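Local atomic coordinates of uncharacterized protein Atu1656 (PDB entry 2OJH), a protein that is of unknown function but adopts a six-bladed beta-propeller fold of the TolB family and is a putative TolB homologue. Residues A[78-89]-A[99-110]; A[125-134]-A[142-150]. All coordinates share one frame; numbering follows the deposited sequence.

Contact 1 (A[78-89]-A[99-110]); sequences VDTGFATICNND and YAISDKVEFGKS
Asn87 and Ser102 meet where the loop 78-89 enters a blade of the beta-propeller and lies along strand 98-103. Asn87 N donates to Ser102 O at 2.9 Å. Two residues back along the loop, Ile85 O accepts from Lys104 N at 3.2 Å. These two bonds flank Cys86 and Asp103, which form a single beta bridge. The side chain of Ser102 points toward the loop, and its OG donates to Asp89 O at 2.9 Å. The same OG is also bonded to Trp133 N of the next blade. A water accepts from Ser102 N and lies within hydrogen-bonding distance of Asn87 O and Asp89 O.

Apolar groups pack around Ile101. Its CD1 touches Ala83 CB at 3.5 Å and also meets Cys86 SG. Further along, Val78 CG1 meets the edge of the Tyr99 ring in its plane. The Tyr99 hydroxyl turns to Tyr55 and Arg66. Around Ile85, Val105 CG2 lies against Ile85 CG1, and Ile85 CG2 packs tightly on Lys104 CG. The Phe82 ring crosses the Glu106 chain, whose OE1 is bonded to Tyr113 OH.

Several turns hold these groups in place. A type II' turn from Thr80 to Ala83 reverses the loop, and Thr80 OG1 donates to Ala83 O. Asp103 CG stands opposite its own backbone N (chi1 175°), which carries the carboxylate to the loop at Ala83. Its OD2 accepts from Val105 N two residues on, an Asx turn. A second Asx turn fixes the Asn87 amide: OD1 accepts from Asp89 N at 3.0 Å, while ND2 makes a weak bond of 3.2 Å to Ser110 OG, which is also hydrogen-bonded to Ser131 O.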
loop_
_atom_site.group_PDB
_atom_site.type_symbol
_atom_site.label_atom_id
_atom_site.label_comp_id
_atom_site.label_asym_id
_atom_site.label_seq_id
_atom_site.Cartn_x
_atom_site.Cartn_y
_atom_site.Cartn_z
ATOM N N VAL A 78 -3.589 14.954 10.250
ATOM C CA VAL A 78 -2.282 14.674 10.856
ATOM C C VAL A 78 -1.314 15.821 10.540
ATOM O O VAL A 78 -1.189 16.241 9.376
ATOM C CB VAL A 78 -1.709 13.327 10.315
ATOM C CG1 VAL A 78 -0.320 13.019 10.889
ATOM C CG2 VAL A 78 -2.665 12.209 10.629
ATOM N N ASP A 79 -0.651 16.337 11.572
ATOM C CA ASP A 79 0.454 17.288 11.407
ATOM C C ASP A 79 1.644 16.549 10.771
ATOM O O ASP A 79 2.339 15.788 11.452
ATOM C CB ASP A 79 0.844 17.865 12.777
ATOM C CG ASP A 79 1.950 18.928 12.697
ATOM O OD1 ASP A 79 2.386 19.281 11.582
ATOM O OD2 ASP A 79 2.387 19.418 13.777
ATOM N N THR A 80 1.855 16.769 9.471
ATOM C CA THR A 80 2.985 16.216 8.717
ATOM C C THR A 80 4.029 17.327 8.472
ATOM O O THR A 80 4.911 17.191 7.634
ATOM C CB THR A 80 2.533 15.606 7.360
ATOM O OG1 THR A 80 1.673 16.534 6.686
ATOM C CG2 THR A 80 1.767 14.288 7.561
ATOM N N GLY A 81 3.932 18.420 9.224
ATOM C CA GLY A 81 4.776 19.601 9.000
ATOM C C GLY A 81 4.785 20.053 7.546
ATOM O O GLY A 81 3.714 20.212 6.937
ATOM N N PHE A 82 5.984 20.233 6.979
ATOM C CA PHE A 82 6.123 20.820 5.643
ATOM C C PHE A 82 5.560 19.877 4.593
ATOM O O PHE A 82 5.376 20.265 3.448
ATOM C CB PHE A 82 7.586 21.170 5.312
ATOM C CG PHE A 82 8.499 19.974 5.255
ATOM C CD1 PHE A 82 8.448 19.101 4.177
ATOM C CD2 PHE A 82 9.400 19.725 6.276
ATOM C CE1 PHE A 82 9.266 17.985 4.109
ATOM C CE2 PHE A 82 10.240 18.623 6.217
ATOM C CZ PHE A 82 10.160 17.742 5.128
ATOM N N ALA A 83 5.306 18.638 4.981
ATOM C CA ALA A 83 4.983 17.589 3.986
ATOM C C ALA A 83 3.509 17.617 3.608
ATOM O O ALA A 83 2.713 16.815 4.102
ATOM C CB ALA A 83 5.357 16.221 4.518
ATOM N N THR A 84 3.132 18.563 2.756
ATOM C CA THR A 84 1.714 18.780 2.478
ATOM C C THR A 84 1.365 18.342 1.062
ATOM O O THR A 84 0.294 18.691 0.537
ATOM C CB THR A 84 1.370 20.236 2.607
ATOM O OG1 THR A 84 2.249 20.993 1.761
ATOM C CG2 THR A 84 1.539 20.705 4.069
ATOM N N ILE A 85 2.277 17.614 0.425
ATOM C CA ILE A 85 1.974 17.011 -0.854
ATOM C C ILE A 85 2.350 15.533 -0.750
ATOM O O ILE A 85 3.228 15.042 -1.487
ATOM C CB ILE A 85 2.676 17.690 -2.068
ATOM C CG1 ILE A 85 2.492 19.210 -2.071
ATOM C CG2 ILE A 85 2.085 17.146 -3.376
ATOM C CD1 ILE A 85 3.444 19.972 -3.075
ATOM N N CYS A 86 1.691 14.851 0.188
ATOM C CA CYS A 86 1.810 13.410 0.383
ATOM C C CYS A 86 1.026 12.640 -0.679
ATOM O O CYS A 86 -0.074 13.052 -1.099
ATOM C CB CYS A 86 1.275 13.010 1.757
ATOM S SG CYS A 86 2.306 13.618 3.055
ATOM N N ASN A 87 1.566 11.511 -1.111
ATOM C CA ASN A 87 0.855 10.720 -2.088
ATOM C C ASN A 87 0.244 9.490 -1.390
ATOM O O ASN A 87 0.185 9.456 -0.152
ATOM C CB ASN A 87 1.763 10.373 -3.282
ATOM C CG ASN A 87 2.974 9.512 -2.887
ATOM O OD1 ASN A 87 2.877 8.652 -2.003
ATOM N ND2 ASN A 87 4.117 9.712 -3.587
ATOM N N ASN A 88 -0.176 8.499 -2.170
ATOM C CA ASN A 88 -0.933 7.345 -1.632
ATOM C C ASN A 88 -0.114 6.243 -0.970
ATOM O O ASN A 88 -0.666 5.197 -0.635
ATOM C CB ASN A 88 -1.704 6.648 -2.738
ATOM C CG ASN A 88 -2.840 7.472 -3.267
ATOM O OD1 ASN A 88 -2.963 8.687 -2.981
ATOM N ND2 ASN A 88 -3.701 6.817 -4.044
ATOM N N ASP A 89 1.187 6.482 -0.790
ATOM C CA ASP A 89 2.131 5.442 -0.365
ATOM C C ASP A 89 2.653 5.829 0.993
ATOM O O ASP A 89 3.501 6.714 1.107
ATOM C CB ASP A 89 3.278 5.329 -1.379
ATOM C CG ASP A 89 2.810 5.068 -2.793
ATOM O OD1 ASP A 89 1.879 4.247 -3.031
ATOM O OD2 ASP A 89 3.422 5.650 -3.719
ATOM N N TYR A 99 4.882 7.060 11.506
ATOM C CA TYR A 99 4.318 7.036 10.168
ATOM C C TYR A 99 5.434 7.169 9.138
ATOM O O TYR A 99 6.430 7.851 9.357
ATOM C CB TYR A 99 3.339 8.204 9.977
ATOM C CG TYR A 99 2.054 8.161 10.774
ATOM C CD1 TYR A 99 1.616 6.988 11.402
ATOM C CD2 TYR A 99 1.243 9.291 10.855
ATOM C CE1 TYR A 99 0.410 6.962 12.137
ATOM C CE2 TYR A 99 0.042 9.281 11.587
ATOM C CZ TYR A 99 -0.371 8.111 12.216
ATOM O OH TYR A 99 -1.555 8.101 12.922
ATOM N N ALA A 100 5.258 6.515 8.004
ATOM C CA ALA A 100 6.116 6.736 6.870
ATOM C C ALA A 100 5.253 7.338 5.769
ATOM O O ALA A 100 4.123 6.843 5.502
ATOM C CB ALA A 100 6.733 5.431 6.430
ATOM N N ILE A 101 5.758 8.403 5.140
ATOM C CA ILE A 101 5.001 9.105 4.076
ATOM C C ILE A 101 5.899 9.291 2.873
ATOM O O ILE A 101 7.129 9.193 2.987
ATOM C CB ILE A 101 4.492 10.493 4.548
ATOM C CG1 ILE A 101 5.673 11.366 4.976
ATOM C CG2 ILE A 101 3.503 10.346 5.744
ATOM C CD1 ILE A 101 5.283 12.818 5.464
ATOM N N SER A 102 5.301 9.559 1.717
ATOM C CA SER A 102 6.040 9.814 0.517
ATOM C C SER A 102 5.547 11.184 0.024
ATOM O O SER A 102 4.380 11.329 -0.342
ATOM C CB SER A 102 5.735 8.727 -0.516
ATOM O OG SER A 102 6.055 7.441 0.001
ATOM N N ASP A 103 6.421 12.182 0.048
ATOM C CA ASP A 103 6.013 13.564 -0.176
ATOM C C ASP A 103 6.900 14.281 -1.218
ATOM O O ASP A 103 8.078 13.940 -1.390
ATOM C CB ASP A 103 6.054 14.310 1.153
ATOM C CG ASP A 103 5.764 15.777 0.992
ATOM O OD1 ASP A 103 4.561 16.129 0.941
ATOM O OD2 ASP A 103 6.728 16.579 0.916
ATOM N N LYS A 104 6.342 15.286 -1.896
ATOM C CA LYS A 104 7.105 15.972 -2.928
ATOM C C LYS A 104 7.329 17.475 -2.743
ATOM O O LYS A 104 7.722 18.147 -3.684
ATOM C CB LYS A 104 6.558 15.660 -4.328
ATOM C CG LYS A 104 5.196 16.181 -4.621
ATOM C CD LYS A 104 4.634 15.541 -5.926
ATOM C CE LYS A 104 4.874 16.438 -7.140
ATOM N NZ LYS A 104 4.046 15.993 -8.323
ATOM N N VAL A 105 7.123 17.993 -1.537
ATOM C CA VAL A 105 7.399 19.419 -1.275
ATOM C C VAL A 105 8.867 19.775 -1.513
ATOM O O VAL A 105 9.175 20.741 -2.217
ATOM C CB VAL A 105 6.944 19.850 0.158
ATOM C CG1 VAL A 105 7.570 21.176 0.578
ATOM C CG2 VAL A 105 5.442 19.935 0.219
ATOM N N GLU A 106 9.769 18.989 -0.936
ATOM C CA GLU A 106 11.192 19.351 -0.907
ATOM C C GLU A 106 11.918 19.297 -2.236
ATOM O O GLU A 106 12.743 20.165 -2.512
ATOM C CB GLU A 106 11.939 18.522 0.130
ATOM C CG GLU A 106 11.782 19.072 1.527
ATOM C CD GLU A 106 12.812 18.527 2.500
ATOM O OE1 GLU A 106 12.970 17.292 2.602
ATOM O OE2 GLU A 106 13.440 19.349 3.203
ATOM N N PHE A 107 11.597 18.303 -3.061
ATOM C CA PHE A 107 12.363 18.039 -4.274
ATOM C C PHE A 107 11.528 17.939 -5.542
ATOM O O PHE A 107 12.082 17.720 -6.623
ATOM C CB PHE A 107 13.204 16.772 -4.090
ATOM C CG PHE A 107 14.063 16.799 -2.845
ATOM C CD1 PHE A 107 15.216 17.579 -2.798
ATOM C CD2 PHE A 107 13.700 16.072 -1.718
ATOM C CE1 PHE A 107 15.993 17.626 -1.659
ATOM C CE2 PHE A 107 14.490 16.110 -0.564
ATOM C CZ PHE A 107 15.627 16.880 -0.549
ATOM N N GLY A 108 10.215 18.124 -5.427
ATOM C CA GLY A 108 9.339 18.144 -6.604
ATOM C C GLY A 108 9.046 16.751 -7.103
ATOM O O GLY A 108 8.405 16.570 -8.140
ATOM N N LYS A 109 9.526 15.757 -6.368
ATOM C CA LYS A 109 9.260 14.354 -6.680
ATOM C C LYS A 109 9.264 13.536 -5.410
ATOM O O LYS A 109 9.810 13.969 -4.404
ATOM C CB LYS A 109 10.223 13.782 -7.711
ATOM C CG LYS A 109 11.675 13.889 -7.411
ATOM C CD LYS A 109 12.432 13.761 -8.729
ATOM C CE LYS A 109 13.792 14.391 -8.615
ATOM N NZ LYS A 109 14.560 14.334 -9.897
ATOM N N SER A 110 8.633 12.365 -5.462
ATOM C CA SER A 110 8.381 11.609 -4.234
ATOM C C SER A 110 9.647 11.258 -3.465
ATOM O O SER A 110 10.564 10.655 -4.032
ATOM C CB SER A 110 7.629 10.322 -4.557
ATOM O OG SER A 110 7.276 9.654 -3.352
HETATM O O HOH W 1 2.345 9.407 1.644
#

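Contact 2 (A[125-134]-A[142-150]); sequences MTKNLPSYWH and SFTYCGIRD
Arg149 and Pro130 meet at the open end of an antiparallel hairpin, strands 131-136 and 142-149, the inner pair of a propeller blade. Pro130 O takes two donors. Ile148 N reaches it at 2.9 Å, nearly straight, and Arg149 NH1 comes from well above the carbonyl plane. The Arg149 chain bends at chi2 (-75°), which folds the guanidinium back toward Asn128 and Pro130 O. NH1 also donates to Ile148 O, so two carbonyls hold the guanidinium. Asn128 CB lies over one face, displaced toward the rim, and Ser131 OG lies at the edge, 2.9 Å from NH2. That hydroxyl donates to Asn128 O at 2.7 Å. Outside the hairpin strands, Glu165 forms a salt bridge to NH2 and also bonds Tyr145 OH, and Tyr156 adds a cation-pi contact to Arg149.

Next along the hairpin, Tyr132 and Cys146 form a hydrogen-bonded pair: Tyr132 N to Cys146 O and Cys146 N to Tyr132 O. His134 N then donates to Thr144 O.

The side chains pack on both faces. Ile148 CD1 meets the edge of the Tyr132 ring at CE2, 3.5 Å away, and also touches the Pro130 ring, which follows a cis peptide bond. On the face of Ser131, Trp133 and Tyr145, Ser131 CB lies by Tyr145 CD2. The Phe143 ring sits obliquely to the Trp133 five-membered ring, planes 41° apart. At its far edge, Phe143 CZ rests 3.7 Å from CB of selenomethionine Met125.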
loop_
_atom_site.group_PDB
_atom_site.type_symbol
_atom_site.label_atom_id
_atom_site.label_comp_id
_atom_site.label_asym_id
_atom_site.label_seq_id
_atom_site.Cartn_x
_atom_site.Cartn_y
_atom_site.Cartn_z
HETATM N N MSE A 125 14.336 9.991 4.563
HETATM C CA MSE A 125 14.962 8.689 4.506
HETATM C C MSE A 125 15.719 8.482 3.203
HETATM O O MSE A 125 16.823 7.938 3.209
HETATM C CB MSE A 125 13.928 7.563 4.637
HETATM C CG MSE A 125 13.250 7.375 5.955
HETATM SE SE MSE A 125 14.508 7.203 7.443
HETATM C CE MSE A 125 14.377 8.901 8.313
ATOM N N THR A 126 15.126 8.881 2.079
ATOM C CA THR A 126 15.712 8.564 0.791
ATOM C C THR A 126 16.333 9.753 0.056
ATOM O O THR A 126 15.644 10.725 -0.277
ATOM C CB THR A 126 14.668 7.985 -0.125
ATOM O OG1 THR A 126 13.560 8.894 -0.202
ATOM C CG2 THR A 126 14.202 6.651 0.407
ATOM N N LYS A 127 17.635 9.652 -0.213
ATOM C CA LYS A 127 18.344 10.680 -0.948
ATOM C C LYS A 127 18.258 10.475 -2.450
ATOM O O LYS A 127 18.580 11.385 -3.194
ATOM C CB LYS A 127 19.803 10.744 -0.496
ATOM C CG LYS A 127 19.952 11.245 0.946
ATOM C CD LYS A 127 21.361 11.076 1.426
ATOM C CE LYS A 127 21.453 11.383 2.918
ATOM N NZ LYS A 127 22.857 11.206 3.321
ATOM N N ASN A 128 17.833 9.287 -2.879
ATOM C CA ASN A 128 17.743 8.926 -4.303
ATOM C C ASN A 128 16.282 8.844 -4.693
ATOM O O ASN A 128 15.516 8.095 -4.065
ATOM C CB ASN A 128 18.439 7.594 -4.550
ATOM C CG ASN A 128 19.940 7.628 -4.189
ATOM O OD1 ASN A 128 20.634 8.612 -4.442
ATOM N ND2 ASN A 128 20.430 6.542 -3.600
ATOM N N LEU A 129 15.893 9.636 -5.700
ATOM C CA LEU A 129 14.479 9.916 -5.988
ATOM C C LEU A 129 14.120 9.605 -7.428
ATOM O O LEU A 129 15.007 9.516 -8.283
ATOM C CB LEU A 129 14.153 11.391 -5.678
ATOM C CG LEU A 129 14.637 11.885 -4.321
ATOM C CD1 LEU A 129 14.288 13.348 -4.082
ATOM C CD2 LEU A 129 14.050 11.029 -3.178
ATOM N N PRO A 130 12.816 9.397 -7.702
ATOM C CA PRO A 130 11.775 9.309 -6.692
ATOM C C PRO A 130 11.706 7.929 -6.017
ATOM O O PRO A 130 12.055 6.900 -6.627
ATOM C CB PRO A 130 10.492 9.542 -7.490
ATOM C CG PRO A 130 10.792 9.071 -8.843
ATOM C CD PRO A 130 12.273 9.228 -9.068
ATOM N N SER A 131 11.247 7.928 -4.771
ATOM C CA SER A 131 11.031 6.703 -4.002
ATOM C C SER A 131 9.634 6.683 -3.348
ATOM O O SER A 131 9.179 7.693 -2.795
ATOM C CB SER A 131 12.122 6.553 -2.954
ATOM O OG SER A 131 13.408 6.537 -3.555
ATOM N N TYR A 132 8.945 5.536 -3.448
ATOM C CA TYR A 132 7.536 5.410 -3.024
ATOM C C TYR A 132 7.405 4.373 -1.898
ATOM O O TYR A 132 7.611 3.192 -2.117
ATOM C CB TYR A 132 6.667 5.027 -4.221
ATOM C CG TYR A 132 6.803 6.015 -5.356
ATOM C CD1 TYR A 132 5.977 7.153 -5.423
ATOM C CD2 TYR A 132 7.764 5.831 -6.353
ATOM C CE1 TYR A 132 6.093 8.064 -6.477
ATOM C CE2 TYR A 132 7.908 6.747 -7.367
ATOM C CZ TYR A 132 7.063 7.858 -7.425
ATOM O OH TYR A 132 7.206 8.748 -8.464
ATOM N N TRP A 133 7.102 4.827 -0.686
ATOM C CA TRP A 133 7.036 3.937 0.482
ATOM C C TRP A 133 5.911 2.876 0.360
ATOM O O TRP A 133 4.764 3.217 0.031
ATOM C CB TRP A 133 6.847 4.753 1.744
ATOM C CG TRP A 133 7.059 3.879 2.951
ATOM C CD1 TRP A 133 8.212 3.726 3.662
ATOM C CD2 TRP A 133 6.103 2.970 3.529
ATOM N NE1 TRP A 133 8.019 2.816 4.686
ATOM C CE2 TRP A 133 6.730 2.340 4.616
ATOM C CE3 TRP A 133 4.766 2.686 3.280
ATOM C CZ2 TRP A 133 6.071 1.394 5.405
ATOM C CZ3 TRP A 133 4.119 1.722 4.053
ATOM C CH2 TRP A 133 4.768 1.102 5.104
ATOM N N HIS A 134 6.218 1.613 0.672
ATOM C CA HIS A 134 5.252 0.534 0.416
ATOM C C HIS A 134 5.081 -0.564 1.487
ATOM O O HIS A 134 4.031 -1.209 1.503
ATOM C CB HIS A 134 5.454 -0.075 -0.951
ATOM C CG HIS A 134 4.699 0.632 -2.040
ATOM N ND1 HIS A 134 3.332 0.503 -2.212
ATOM C CD2 HIS A 134 5.128 1.469 -3.019
ATOM C CE1 HIS A 134 2.954 1.246 -3.242
ATOM N NE2 HIS A 134 4.021 1.850 -3.740
ATOM N N SER A 142 13.234 -2.081 9.259
ATOM C CA SER A 142 13.495 -1.803 7.851
ATOM C C SER A 142 12.182 -1.485 7.141
ATOM O O SER A 142 11.114 -1.770 7.666
ATOM C CB SER A 142 14.125 -3.027 7.180
ATOM O OG SER A 142 15.403 -3.297 7.710
ATOM N N PHE A 143 12.264 -0.851 5.976
ATOM C CA PHE A 143 11.074 -0.712 5.136
ATOM C C PHE A 143 11.410 -0.954 3.681
ATOM O O PHE A 143 12.577 -0.939 3.272
ATOM C CB PHE A 143 10.376 0.638 5.334
ATOM C CG PHE A 143 11.237 1.848 4.980
ATOM C CD1 PHE A 143 11.358 2.277 3.665
ATOM C CD2 PHE A 143 11.915 2.555 5.983
ATOM C CE1 PHE A 143 12.146 3.387 3.331
ATOM C CE2 PHE A 143 12.707 3.667 5.652
ATOM C CZ PHE A 143 12.815 4.077 4.324
ATOM N N THR A 144 10.386 -1.216 2.886
ATOM C CA THR A 144 10.603 -1.516 1.490
ATOM C C THR A 144 9.858 -0.490 0.635
ATOM O O THR A 144 8.862 0.110 1.095
ATOM C CB THR A 144 10.181 -2.968 1.186
ATOM O OG1 THR A 144 10.526 -3.310 -0.160
ATOM C CG2 THR A 144 8.669 -3.158 1.397
ATOM N N TYR A 145 10.300 -0.304 -0.613
ATOM C CA TYR A 145 9.748 0.762 -1.453
ATOM C C TYR A 145 10.035 0.582 -2.917
ATOM O O TYR A 145 10.890 -0.241 -3.317
ATOM C CB TYR A 145 10.262 2.140 -0.997
ATOM C CG TYR A 145 11.776 2.346 -0.937
ATOM C CD1 TYR A 145 12.536 1.831 0.125
ATOM C CD2 TYR A 145 12.432 3.122 -1.892
ATOM C CE1 TYR A 145 13.908 2.025 0.184
ATOM C CE2 TYR A 145 13.798 3.340 -1.828
ATOM C CZ TYR A 145 14.539 2.786 -0.778
ATOM O OH TYR A 145 15.904 3.015 -0.679
ATOM N N CYS A 146 9.324 1.345 -3.743
ATOM C CA CYS A 146 9.595 1.338 -5.186
ATOM C C CYS A 146 10.504 2.544 -5.382
ATOM O O CYS A 146 10.204 3.640 -4.863
ATOM C CB CYS A 146 8.319 1.513 -6.004
ATOM S SG CYS A 146 8.653 1.632 -7.804
ATOM N N GLY A 147 11.660 2.323 -6.019
ATOM C CA GLY A 147 12.553 3.403 -6.384
ATOM C C GLY A 147 12.658 3.463 -7.885
ATOM O O GLY A 147 12.860 2.424 -8.536
ATOM N N ILE A 148 12.518 4.661 -8.457
ATOM C CA ILE A 148 12.729 4.801 -9.900
ATOM C C ILE A 148 14.075 5.473 -10.100
ATOM O O ILE A 148 14.343 6.524 -9.493
ATOM C CB ILE A 148 11.594 5.575 -10.629
ATOM C CG1 ILE A 148 10.235 4.975 -10.291
ATOM C CG2 ILE A 148 11.778 5.525 -12.163
ATOM C CD1 ILE A 148 9.084 5.934 -10.585
ATOM N N ARG A 149 14.937 4.821 -10.879
ATOM C CA ARG A 149 16.285 5.318 -11.143
ATOM C C ARG A 149 16.518 5.285 -12.634
ATOM O O ARG A 149 16.589 4.214 -13.238
ATOM C CB ARG A 149 17.315 4.456 -10.426
ATOM C CG ARG A 149 16.992 4.182 -8.944
ATOM C CD ARG A 149 17.256 5.389 -8.037
ATOM N NE ARG A 149 16.948 5.049 -6.650
ATOM C CZ ARG A 149 15.816 5.379 -6.017
ATOM N NH1 ARG A 149 14.876 6.084 -6.631
ATOM N NH2 ARG A 149 15.624 5.017 -4.758
ATOM N N ASP A 150 16.600 6.475 -13.231
ATOM C CA ASP A 150 16.655 6.616 -14.690
ATOM C C ASP A 150 15.633 5.714 -15.380
ATOM O O ASP A 150 15.994 4.974 -16.289
ATOM C CB ASP A 150 18.070 6.315 -15.195
ATOM C CG ASP A 150 19.111 7.255 -14.586
ATOM O OD1 ASP A 150 18.856 8.478 -14.596
ATOM O OD2 ASP A 150 20.158 6.773 -14.099
#

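Contact 1 closes before contact 2 opens, and their centres are 13 Å apart. Contact 1 ties the loop leaving one blade, after strand 76-77, to strand 98-103 of the next. Contact 2 is the hairpin of the blade after that, strands 131-136 and 142-149. The chain passes from one to the other through strands 111-116 and 123-124. The two contacts touch directly: Ser102 and Ser110 bond to the backbone of strand 131-136, and Asp89 packs on His134. Strand 131-136 is therefore held on one side by its own hairpin and on the other by the preceding blade. Acetic acid, probably from crystallisation, is bound near Asp89 and near Tyr132.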